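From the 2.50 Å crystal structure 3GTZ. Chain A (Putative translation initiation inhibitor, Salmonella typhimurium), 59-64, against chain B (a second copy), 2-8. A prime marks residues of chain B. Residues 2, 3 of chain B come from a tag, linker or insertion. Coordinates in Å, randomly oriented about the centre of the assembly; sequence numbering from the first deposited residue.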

ATOM      1  N   LYS A  59     -14.031  -6.441  12.403  1.00 46.77           N
ATOM      2  CA  LYS A  59     -12.561  -6.440  12.514  1.00 47.55           C
ATOM      3  C   LYS A  59     -11.923  -7.796  12.385  1.00 47.70           C
ATOM      4  O   LYS A  59     -10.704  -7.900  12.188  1.00 49.21           O
ATOM      5  CB  LYS A  59     -12.063  -5.794  13.811  1.00 47.05           C
ATOM      6  CG  LYS A  59     -12.592  -6.387  15.106  1.00 47.68           C
ATOM      7  CD  LYS A  59     -12.012  -5.648  16.278  1.00 47.87           C
ATOM      8  CE  LYS A  59     -12.675  -5.971  17.573  1.00 45.56           C
ATOM      9  NZ  LYS A  59     -11.766  -5.468  18.661  1.00 45.32           N
ATOM     10  N   SER A  60     -12.726  -8.841  12.494  1.00 47.94           N
ATOM     11  CA  SER A  60     -12.247 -10.189  12.249  1.00 48.14           C
ATOM     12  C   SER A  60     -12.042 -10.398  10.794  1.00 47.33           C
ATOM     13  O   SER A  60     -11.514 -11.432  10.454  1.00 47.03           O
ATOM     14  CB  SER A  60     -13.254 -11.289  12.661  1.00 48.30           C
ATOM     15  OG  SER A  60     -14.229 -10.803  13.523  1.00 51.27           O
ATOM     16  N   ARG A  61     -12.540  -9.486   9.948  1.00 46.36           N
ATOM     17  CA  ARG A  61     -12.530  -9.684   8.507  1.00 45.85           C
ATOM     18  C   ARG A  61     -11.508  -8.800   7.814  1.00 44.97           C
ATOM     19  O   ARG A  61     -11.534  -8.668   6.609  1.00 44.38           O
ATOM     20  CB  ARG A  61     -13.909  -9.442   7.916  1.00 46.09           C
ATOM     21  CG  ARG A  61     -15.075 -10.275   8.562  1.00 48.97           C
ATOM     22  CD  ARG A  61     -15.478 -11.492   7.758  1.00 50.52           C
ATOM     23  NE  ARG A  61     -16.026 -11.105   6.462  1.00 54.09           N
ATOM     24  CZ  ARG A  61     -16.035 -11.870   5.367  1.00 54.13           C
ATOM     25  NH1 ARG A  61     -15.528 -13.087   5.386  1.00 54.57           N
ATOM     26  NH2 ARG A  61     -16.552 -11.406   4.238  1.00 54.96           N
ATOM     27  N   ILE A  62     -10.587  -8.213   8.564  1.00 44.17           N
ATOM     28  CA  ILE A  62      -9.613  -7.328   7.971  1.00 43.15           C
ATOM     29  C   ILE A  62      -8.524  -8.213   7.405  1.00 43.78           C
ATOM     30  O   ILE A  62      -8.097  -9.160   8.054  1.00 43.82           O
ATOM     31  CB  ILE A  62      -9.008  -6.366   8.991  1.00 42.94           C
ATOM     32  CG1 ILE A  62     -10.063  -5.404   9.526  1.00 42.32           C
ATOM     33  CG2 ILE A  62      -7.825  -5.604   8.389  1.00 42.28           C
ATOM     34  CD1 ILE A  62      -9.617  -4.638  10.766  1.00 41.78           C
ATOM     35  N   LEU A  63      -8.046  -7.876   6.213  1.00 44.16           N
ATOM     36  CA  LEU A  63      -7.087  -8.704   5.501  1.00 44.25           C
ATOM     37  C   LEU A  63      -5.662  -8.221   5.682  1.00 44.75           C
ATOM     38  O   LEU A  63      -4.785  -9.007   5.986  1.00 45.25           O
ATOM     39  CB  LEU A  63      -7.441  -8.738   4.026  1.00 43.96           C
ATOM     40  CG  LEU A  63      -8.863  -9.180   3.706  1.00 42.11           C
ATOM     41  CD1 LEU A  63      -9.170  -8.894   2.238  1.00 41.47           C
ATOM     42  CD2 LEU A  63      -8.982 -10.649   4.014  1.00 39.58           C
ATOM     43  N   ASP A  64      -5.443  -6.926   5.521  1.00 45.52           N
ATOM     44  CA  ASP A  64      -4.108  -6.342   5.592  1.00 45.35           C
ATOM     45  C   ASP A  64      -4.155  -4.952   6.206  1.00 44.58           C
ATOM     46  O   ASP A  64      -5.050  -4.211   5.909  1.00 44.46           O
ATOM     47  CB  ASP A  64      -3.530  -6.249   4.197  1.00 46.00           C
ATOM     48  CG  ASP A  64      -2.093  -5.792   4.205  1.00 47.86           C
ATOM     49  OD1 ASP A  64      -1.200  -6.567   4.582  1.00 52.76           O
ATOM     50  OD2 ASP A  64      -1.854  -4.637   3.868  1.00 52.65           O
TER
ATOM     51  N   SER B   2     -12.219 -18.133  -3.142  1.00 58.41           N
ATOM     52  CA  SER B   2     -13.251 -18.254  -2.056  1.00 58.80           C
ATOM     53  C   SER B   2     -13.417 -16.930  -1.324  1.00 58.47           C
ATOM     54  O   SER B   2     -12.423 -16.265  -0.944  1.00 57.83           O
ATOM     55  CB  SER B   2     -12.899 -19.346  -1.007  1.00 57.75           C
ATOM     56  N   LEU B   3     -14.680 -16.590  -1.083  1.00 58.16           N
ATOM     57  CA  LEU B   3     -15.012 -15.536  -0.139  1.00 58.34           C
ATOM     58  C   LEU B   3     -14.903 -15.949   1.344  1.00 57.45           C
ATOM     59  O   LEU B   3     -15.345 -15.230   2.224  1.00 57.86           O
ATOM     60  CB  LEU B   3     -16.385 -14.979  -0.479  1.00 58.91           C
ATOM     61  CG  LEU B   3     -16.337 -13.906  -1.591  1.00 59.90           C
ATOM     62  CD1 LEU B   3     -15.177 -14.079  -2.534  1.00 59.57           C
ATOM     63  CD2 LEU B   3     -17.647 -13.873  -2.358  1.00 60.92           C
ATOM     64  N   SER B   4     -14.296 -17.090   1.627  1.00 56.43           N
ATOM     65  CA  SER B   4     -13.916 -17.423   3.000  1.00 56.14           C
ATOM     66  C   SER B   4     -12.461 -16.978   3.157  1.00 54.91           C
ATOM     67  O   SER B   4     -11.687 -17.083   2.207  1.00 55.25           O
ATOM     68  CB  SER B   4     -14.091 -18.938   3.293  1.00 55.51           C
ATOM     69  N   ILE B   5     -12.118 -16.448   4.335  1.00 53.54           N
ATOM     70  CA  ILE B   5     -10.786 -15.952   4.630  1.00 51.69           C
ATOM     71  C   ILE B   5      -9.996 -17.077   5.235  1.00 51.57           C
ATOM     72  O   ILE B   5     -10.420 -17.659   6.227  1.00 51.80           O
ATOM     73  CB  ILE B   5     -10.802 -14.800   5.680  1.00 51.71           C
ATOM     74  CG1 ILE B   5     -11.527 -13.563   5.151  1.00 51.82           C
ATOM     75  CG2 ILE B   5      -9.393 -14.367   6.042  1.00 50.14           C
ATOM     76  CD1 ILE B   5     -11.571 -12.404   6.151  1.00 50.25           C
ATOM     77  N   VAL B   6      -8.833 -17.364   4.665  1.00 51.04           N
ATOM     78  CA  VAL B   6      -7.903 -18.318   5.230  1.00 50.43           C
ATOM     79  C   VAL B   6      -6.673 -17.581   5.743  1.00 51.14           C
ATOM     80  O   VAL B   6      -6.088 -16.795   5.030  1.00 50.96           O
ATOM     81  CB  VAL B   6      -7.528 -19.364   4.161  1.00 50.64           C
ATOM     82  CG1 VAL B   6      -6.383 -20.282   4.635  1.00 49.59           C
ATOM     83  CG2 VAL B   6      -8.795 -20.150   3.769  1.00 47.66           C
ATOM     84  N   ARG B   7      -6.293 -17.840   6.991  1.00 52.01           N
ATOM     85  CA  ARG B   7      -5.101 -17.253   7.611  1.00 52.78           C
ATOM     86  C   ARG B   7      -4.036 -18.328   7.931  1.00 53.77           C
ATOM     87  O   ARG B   7      -4.371 -19.352   8.513  1.00 54.43           O
ATOM     88  CB  ARG B   7      -5.511 -16.504   8.881  1.00 52.61           C
ATOM     89  CG  ARG B   7      -6.642 -15.465   8.644  1.00 52.59           C
ATOM     90  CD  ARG B   7      -6.961 -14.602   9.852  1.00 51.93           C
ATOM     91  NE  ARG B   7      -8.168 -13.786   9.629  1.00 51.25           N
ATOM     92  CZ  ARG B   7      -8.168 -12.507   9.247  1.00 49.98           C
ATOM     93  NH1 ARG B   7      -7.033 -11.855   9.060  1.00 48.88           N
ATOM     94  NH2 ARG B   7      -9.309 -11.870   9.048  1.00 49.90           N
ATOM     95  N   ILE B   8      -2.775 -18.084   7.543  1.00 53.93           N
ATOM     96  CA  ILE B   8      -1.656 -18.959   7.839  1.00 53.76           C
ATOM     97  C   ILE B   8      -0.819 -18.372   8.954  1.00 54.22           C
ATOM     98  O   ILE B   8      -0.494 -17.177   8.938  1.00 53.97           O
ATOM     99  CB  ILE B   8      -0.728 -19.153   6.611  1.00 54.78           C
ATOM    100  CG1 ILE B   8      -1.535 -19.529   5.367  1.00 55.07           C
ATOM    101  CG2 ILE B   8       0.334 -20.242   6.856  1.00 53.15           C
ATOM    102  CD1 ILE B   8      -2.404 -20.747   5.594  1.00 56.57           C
TER
HETATM  103  O   HOH W   1     -14.448 -15.535   6.338  1.00 40.84           O

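The polar part of this contact is a single side chain reading backbone: every direct hydrogen bond between the stretches is donated by the Arg7′ guanidinium, and every acceptor is a main-chain carbonyl. Arg7′ NH1 and NH2 both bond to Ile62 O, each at 3.1 Å, with N-H...O angles of 151° and 147°. These similar values, and the position of Ile62 O at the guanidinium edge near its plane, describe a fork closing on one oxygen. Arg7′ NH2 also lies 2.7 Å from Ser60 O, but the angle of 116° makes that bond weak despite its short length.

The reach is set by the rotamer. The CA-to-CB bond of Arg7′ points sideways, and chi1 m followed by chi2 and chi3 both t extends the chain until its end meets the other stretch. A long side chain with several donors suits this place, because Arg7′ CA lies 8.6 Å from Ile62 O and the guanidinium must span that gap. The touching segments run 92° apart, and the nearest CA atoms, those of Arg61 and Ile5′, are 7.6 Å from each other.

Ile5′ supplies the apolar part. Its CA-to-CB bond points toward chain A, and with chi1 m and chi2 t it places CD1 3.7 Å from Arg61 CA and 3.8 Å from Leu63 CD2. A branched, uncharged side chain can pack against both backbone and leucine methyl; Ile5′ accordingly has 69 Å² covered, the largest share of the 273 Å² buried in total.

Arg61 starts away from chain B, yet its end returns: NH1 comes 4.0 Å from Ile5′ CG1 and 3.8 Å from O of the tag residue Leu3′, the latter too long to count as a hydrogen bond. Water 1 bridges instead, accepting from Ile5′ N at 3.2 Å and, weakly, from Arg61 NH1 at 2.8 Å.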